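Local atomic coordinates of molybdopterin adenylyltransferase (Pyrococcus furiosus, PDB entry 4LHB), a protein that catalyses the adenylylation of molybdopterin with ATP, giving adenylyl-molybdopterin and diphosphate, a step in the biosynthesis of the molybdenum cofactor. Residues I80-A85 / E109-L114; G145-Q150 / V154-L159. All blocks are in the same frame, centred on the assembly; numbering follows the deposited sequence.

Contact 1 of 2, residues I80-A85 / E109-L114; sequences IALFEA and ESIKPL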
loop_
_atom_site.group_PDB
_atom_site.type_symbol
_atom_site.label_atom_id
_atom_site.label_comp_id
_atom_site.label_asym_id
_atom_site.label_seq_id
_atom_site.Cartn_x
_atom_site.Cartn_y
_atom_site.Cartn_z
ATOM N N ILE C 80 -18.825 -9.438 9.931
ATOM C CA ILE C 80 -19.382 -10.277 10.991
ATOM C C ILE C 80 -19.828 -11.598 10.329
ATOM O O ILE C 80 -19.644 -12.658 10.865
ATOM C CB ILE C 80 -20.565 -9.574 11.751
ATOM C CG1 ILE C 80 -20.059 -8.632 12.864
ATOM C CG2 ILE C 80 -21.505 -10.554 12.434
ATOM C CD1 ILE C 80 -21.139 -7.680 13.431
ATOM N N ALA C 81 -20.425 -11.505 9.162
ATOM C CA ALA C 81 -20.918 -12.666 8.463
ATOM C C ALA C 81 -19.729 -13.577 8.043
ATOM O O ALA C 81 -19.692 -14.740 8.381
ATOM C CB ALA C 81 -21.759 -12.239 7.270
ATOM N N LEU C 82 -18.752 -13.019 7.349
ATOM C CA LEU C 82 -17.612 -13.767 6.885
ATOM C C LEU C 82 -17.039 -14.594 8.016
ATOM O O LEU C 82 -16.750 -15.754 7.838
ATOM C CB LEU C 82 -16.553 -12.803 6.339
ATOM C CG LEU C 82 -15.234 -13.433 5.927
ATOM C CD1 LEU C 82 -15.528 -14.480 4.866
ATOM C CD2 LEU C 82 -14.202 -12.424 5.436
ATOM N N PHE C 83 -16.886 -14.022 9.191
ATOM C CA PHE C 83 -16.213 -14.761 10.252
ATOM C C PHE C 83 -17.135 -15.731 10.976
ATOM O O PHE C 83 -16.670 -16.677 11.591
ATOM C CB PHE C 83 -15.393 -13.833 11.151
ATOM C CG PHE C 83 -14.122 -13.403 10.477
ATOM C CD1 PHE C 83 -13.087 -14.280 10.353
ATOM C CD2 PHE C 83 -14.041 -12.201 9.819
ATOM C CE1 PHE C 83 -11.948 -13.950 9.644
ATOM C CE2 PHE C 83 -12.905 -11.842 9.135
ATOM C CZ PHE C 83 -11.851 -12.737 9.026
ATOM N N GLU C 84 -18.432 -15.522 10.889
ATOM C CA GLU C 84 -19.355 -16.527 11.364
ATOM C C GLU C 84 -19.326 -17.761 10.428
ATOM O O GLU C 84 -19.310 -18.872 10.891
ATOM C CB GLU C 84 -20.781 -15.975 11.448
ATOM C CG GLU C 84 -21.082 -15.185 12.705
ATOM C CD GLU C 84 -22.552 -14.786 12.821
ATOM O OE1 GLU C 84 -22.966 -14.585 13.956
ATOM O OE2 GLU C 84 -23.276 -14.654 11.811
ATOM N N ALA C 85 -19.352 -17.531 9.127
ATOM C CA ALA C 85 -19.199 -18.594 8.167
ATOM C C ALA C 85 -17.927 -19.384 8.506
ATOM O O ALA C 85 -17.943 -20.610 8.609
ATOM C CB ALA C 85 -19.146 -18.043 6.731
ATOM N N GLU C 109 -13.468 -3.889 -0.808
ATOM C CA GLU C 109 -12.687 -3.052 0.123
ATOM C C GLU C 109 -12.688 -3.655 1.549
ATOM O O GLU C 109 -11.691 -3.596 2.238
ATOM C CB GLU C 109 -13.233 -1.621 0.138
ATOM C CG GLU C 109 -13.068 -0.894 -1.182
ATOM C CD GLU C 109 -14.158 -1.189 -2.224
ATOM O OE1 GLU C 109 -15.172 -1.946 -1.962
ATOM O OE2 GLU C 109 -13.973 -0.646 -3.334
ATOM N N SER C 110 -13.775 -4.291 1.973
ATOM C CA SER C 110 -13.774 -4.829 3.330
ATOM C C SER C 110 -12.929 -6.128 3.461
ATOM O O SER C 110 -12.183 -6.311 4.429
ATOM C CB SER C 110 -15.214 -5.020 3.823
ATOM O OG SER C 110 -16.011 -3.902 3.451
ATOM N N ILE C 111 -13.021 -6.983 2.445
ATOM C CA ILE C 111 -12.443 -8.333 2.464
ATOM C C ILE C 111 -10.994 -8.366 1.954
ATOM O O ILE C 111 -10.106 -8.857 2.622
ATOM C CB ILE C 111 -13.348 -9.302 1.635
ATOM C CG1 ILE C 111 -14.671 -9.482 2.364
ATOM C CG2 ILE C 111 -12.703 -10.663 1.436
ATOM C CD1 ILE C 111 -15.737 -10.136 1.494
ATOM N N LYS C 112 -10.757 -7.833 0.770
ATOM C CA LYS C 112 -9.450 -7.960 0.111
ATOM C C LYS C 112 -8.239 -7.701 1.003
ATOM O O LYS C 112 -7.265 -8.414 0.904
ATOM C CB LYS C 112 -9.413 -7.039 -1.095
ATOM C CG LYS C 112 -8.144 -7.090 -1.903
ATOM C CD LYS C 112 -8.398 -6.495 -3.306
ATOM C CE LYS C 112 -7.103 -6.232 -4.070
ATOM N NZ LYS C 112 -7.346 -5.889 -5.491
ATOM N N PRO C 113 -8.293 -6.697 1.897
ATOM C CA PRO C 113 -7.095 -6.481 2.695
ATOM C C PRO C 113 -6.770 -7.626 3.699
ATOM O O PRO C 113 -5.688 -7.660 4.267
ATOM C CB PRO C 113 -7.378 -5.125 3.407
ATOM C CG PRO C 113 -8.657 -4.574 2.825
ATOM C CD PRO C 113 -9.385 -5.766 2.272
ATOM N N LEU C 114 -7.679 -8.562 3.900
ATOM C CA LEU C 114 -7.408 -9.739 4.722
ATOM C C LEU C 114 -6.661 -10.915 4.003
ATOM O O LEU C 114 -6.085 -11.800 4.678
ATOM C CB LEU C 114 -8.720 -10.273 5.303
ATOM C CG LEU C 114 -9.516 -9.310 6.196
ATOM C CD1 LEU C 114 -10.748 -9.989 6.807
ATOM C CD2 LEU C 114 -8.600 -8.717 7.270
#
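The F83 ring meets L114 at its edge: methyl CD1 of the leucine lies in the ring plane, 3.7 Å from F83 CE2 and equally far from CZ, facing the CE2-CZ bond from outside the ring. One face of the same ring takes CG of L82, its neighbour in the helix, which stands 4.2 Å above the ring plane and is displaced toward the rim. F83 and L114 reach for each other from opposite directions. In F83 the ring carbon CG is anti to the carbonyl carbon (chi1 -76°), which swings the far end of the ring closer to 109-114 than its CB direction alone would bring it. L82 supplies the other touching group, its methyl CD2, which lies 4.3 Å from I111 CG1 and 4.4 Å from L114 CD1, spanning the two aliphatic chains. The contact between these side chains is wholly apolar, and all four residues are buried. On the I111 to L114 side the turn is fixed by the backbone bond from L114 N to I111 O (2.8 Å). L82 and I111 also rest on V156 of strand 153-159; L82 also touches V93, and I111 T95, of strand 92-96. Helix 75-87 thus packs beside helix 107-111 and the 3-10 turn 112-114 that follows it, on one sheet face, while F83 packs on L79, and L114 on L114, of a second subunit.

Contact 2 of 2, residues G145-Q150 / V154-L159; sequences GIIRGQ and VVVFSL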
loop_
_atom_site.group_PDB
_atom_site.type_symbol
_atom_site.label_atom_id
_atom_site.label_comp_id
_atom_site.label_asym_id
_atom_site.label_seq_id
_atom_site.Cartn_x
_atom_site.Cartn_y
_atom_site.Cartn_z
ATOM N N GLY C 145 -9.379 -14.807 -2.834
ATOM C CA GLY C 145 -8.101 -14.892 -2.199
ATOM C C GLY C 145 -8.165 -15.848 -1.050
ATOM O O GLY C 145 -9.263 -16.336 -0.722
ATOM N N ILE C 146 -7.015 -16.026 -0.389
ATOM C CA ILE C 146 -6.847 -16.943 0.714
ATOM C C ILE C 146 -6.549 -16.198 1.981
ATOM O O ILE C 146 -5.607 -15.413 2.031
ATOM C CB ILE C 146 -5.634 -17.876 0.462
ATOM C CG1 ILE C 146 -5.920 -18.724 -0.770
ATOM C CG2 ILE C 146 -5.409 -18.820 1.625
ATOM C CD1 ILE C 146 -5.618 -17.957 -2.025
ATOM N N ILE C 147 -7.310 -16.486 3.027
ATOM C CA ILE C 147 -6.972 -16.067 4.358
ATOM C C ILE C 147 -6.374 -17.297 5.060
ATOM O O ILE C 147 -6.989 -18.334 5.071
ATOM C CB ILE C 147 -8.254 -15.630 5.128
ATOM C CG1 ILE C 147 -9.072 -14.588 4.348
ATOM C CG2 ILE C 147 -7.933 -15.139 6.544
ATOM C CD1 ILE C 147 -10.394 -14.155 4.993
ATOM N N ARG C 148 -5.218 -17.161 5.688
ATOM C CA ARG C 148 -4.599 -18.219 6.437
ATOM C C ARG C 148 -4.487 -18.010 7.948
ATOM O O ARG C 148 -4.099 -16.928 8.390
ATOM C CB ARG C 148 -3.155 -18.295 6.036
ATOM C CG ARG C 148 -2.890 -18.678 4.623
ATOM C CD ARG C 148 -1.440 -18.367 4.410
ATOM N NE ARG C 148 -1.027 -18.777 3.094
ATOM C CZ ARG C 148 0.061 -18.324 2.510
ATOM N NH1 ARG C 148 0.802 -17.435 3.145
ATOM N NH2 ARG C 148 0.411 -18.762 1.298
ATOM N N GLY C 149 -4.708 -19.088 8.706
ATOM C CA GLY C 149 -4.292 -19.170 10.090
ATOM C C GLY C 149 -2.906 -19.776 10.164
ATOM O O GLY C 149 -2.226 -19.772 9.180
ATOM N N GLN C 150 -2.489 -20.253 11.338
ATOM C CA GLN C 150 -1.206 -20.935 11.543
ATOM C C GLN C 150 -1.161 -22.198 10.685
ATOM O O GLN C 150 -0.134 -22.453 10.034
ATOM C CB GLN C 150 -0.989 -21.320 13.011
ATOM C CG GLN C 150 -0.230 -20.319 13.859
ATOM C CD GLN C 150 -0.238 -20.698 15.368
ATOM O OE1 GLN C 150 -0.120 -21.872 15.721
ATOM N NE2 GLN C 150 -0.364 -19.707 16.252
ATOM N N VAL C 154 -8.720 -20.413 4.303
ATOM C CA VAL C 154 -10.097 -20.168 3.845
ATOM C C VAL C 154 -10.055 -19.487 2.506
ATOM O O VAL C 154 -9.217 -18.644 2.285
ATOM C CB VAL C 154 -10.934 -19.346 4.847
ATOM C CG1 VAL C 154 -12.332 -19.106 4.307
ATOM C CG2 VAL C 154 -11.041 -20.080 6.186
ATOM N N VAL C 155 -10.944 -19.858 1.598
ATOM C CA VAL C 155 -10.890 -19.302 0.263
ATOM C C VAL C 155 -12.146 -18.485 0.182
ATOM O O VAL C 155 -13.223 -18.985 0.517
ATOM C CB VAL C 155 -10.895 -20.386 -0.862
ATOM C CG1 VAL C 155 -10.903 -19.759 -2.264
ATOM C CG2 VAL C 155 -9.673 -21.279 -0.723
ATOM N N VAL C 156 -12.015 -17.242 -0.267
ATOM C CA VAL C 156 -13.167 -16.353 -0.372
ATOM C C VAL C 156 -13.262 -15.872 -1.807
ATOM O O VAL C 156 -12.275 -15.464 -2.382
ATOM C CB VAL C 156 -13.059 -15.135 0.615
ATOM C CG1 VAL C 156 -14.320 -14.240 0.517
ATOM C CG2 VAL C 156 -12.754 -15.641 2.037
ATOM N N PHE C 157 -14.437 -16.039 -2.387
ATOM C CA PHE C 157 -14.755 -15.567 -3.692
ATOM C C PHE C 157 -15.793 -14.434 -3.467
ATOM O O PHE C 157 -16.764 -14.586 -2.673
ATOM C CB PHE C 157 -15.431 -16.705 -4.490
ATOM C CG PHE C 157 -14.533 -17.871 -4.793
ATOM C CD1 PHE C 157 -13.673 -17.844 -5.885
ATOM C CD2 PHE C 157 -14.563 -19.013 -4.007
ATOM C CE1 PHE C 157 -12.837 -18.927 -6.139
ATOM C CE2 PHE C 157 -13.748 -20.102 -4.285
ATOM C CZ PHE C 157 -12.878 -20.056 -5.328
ATOM N N SER C 158 -15.621 -13.326 -4.169
ATOM C CA SER C 158 -16.604 -12.257 -4.098
ATOM C C SER C 158 -17.070 -11.956 -5.472
ATOM O O SER C 158 -16.300 -11.591 -6.355
ATOM C CB SER C 158 -16.038 -11.009 -3.404
ATOM O OG SER C 158 -15.876 -11.349 -2.032
ATOM N N LEU C 159 -18.372 -12.127 -5.637
ATOM C CA LEU C 159 -19.028 -12.044 -6.922
ATOM C C LEU C 159 -20.003 -10.878 -6.960
ATOM O O LEU C 159 -20.451 -10.436 -5.904
ATOM C CB LEU C 159 -19.806 -13.344 -7.120
ATOM C CG LEU C 159 -19.040 -14.654 -6.994
ATOM C CD1 LEU C 159 -20.068 -15.784 -7.123
ATOM C CD2 LEU C 159 -17.983 -14.730 -8.080
#
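G145 and V156 face each other as an antiparallel hydrogen-bonded pair, and both backbone polar groups of each are used in the pairing. V156 N gives its hydrogen to G145 O at 2.9 Å, nearly straight at 169°, while G145 N donates to V156 O at 3.0 Å. Two residues on, I147 and V154 repeat the reciprocal arrangement: I147 N reaches V154 O at 3.0 Å, and V154 N reaches I147 O at 2.8 Å. Between these rungs lies the non-hydrogen-bonded pair I146 and V155, whose backbone groups turn outward: I146 bonds to D116 and K117, and V155 to D91 and to V93 of strand 92-96. The acceptors in the middle carry an additional CA-H...O contact each, from I146 CA to V154 O at 3.3 Å and from V155 CA to G145 O at 3.5 Å. On the face that holds I147, V154 and V156, the side chains of I147 and V156 cross obliquely, bringing CD1 of I147 to 4.1 Å from CG2 of V156; the extended second torsion of I147 (chi2 177°) carries CD1 that far. V155 points to the other face, where it packs on I180 and L181 of helix 163-184. Beyond the strand, Q150 NE2 is held by D73 O and D40 OD2 of a second subunit, and Q150 N by D74 OD2 of that subunit. Two reciprocal bond pairs flanking a non-hydrogen-bonded pair form a regular antiparallel ladder; with the short turn between the strands this is a beta hairpin. In the mixed sheet of this MoaB/Mog-family protein, 153-159 runs parallel to 92-96, and 143-148 lies antiparallel between it and 117-118.

Contact 1 is complete before contact 2 begins along the chain, yet their centres lie only about 9 Å apart, because the helical pair lies over the sheet that contains the hairpin. The shared element is strand 153-159: it is one arm of the hairpin in contact 2, and through V156 and S158 it also bears the helical layer of contact 1. I111 CD1 approaches S158 OG at 3.7 Å, and L114 O comes within 4.1 Å of I147 CG1, so both arms of the hairpin meet segment 109-114 within the probable molybdopterin-binding domain. Both contacts also border the second subunit, so this core runs up to an interface of the homohexamer.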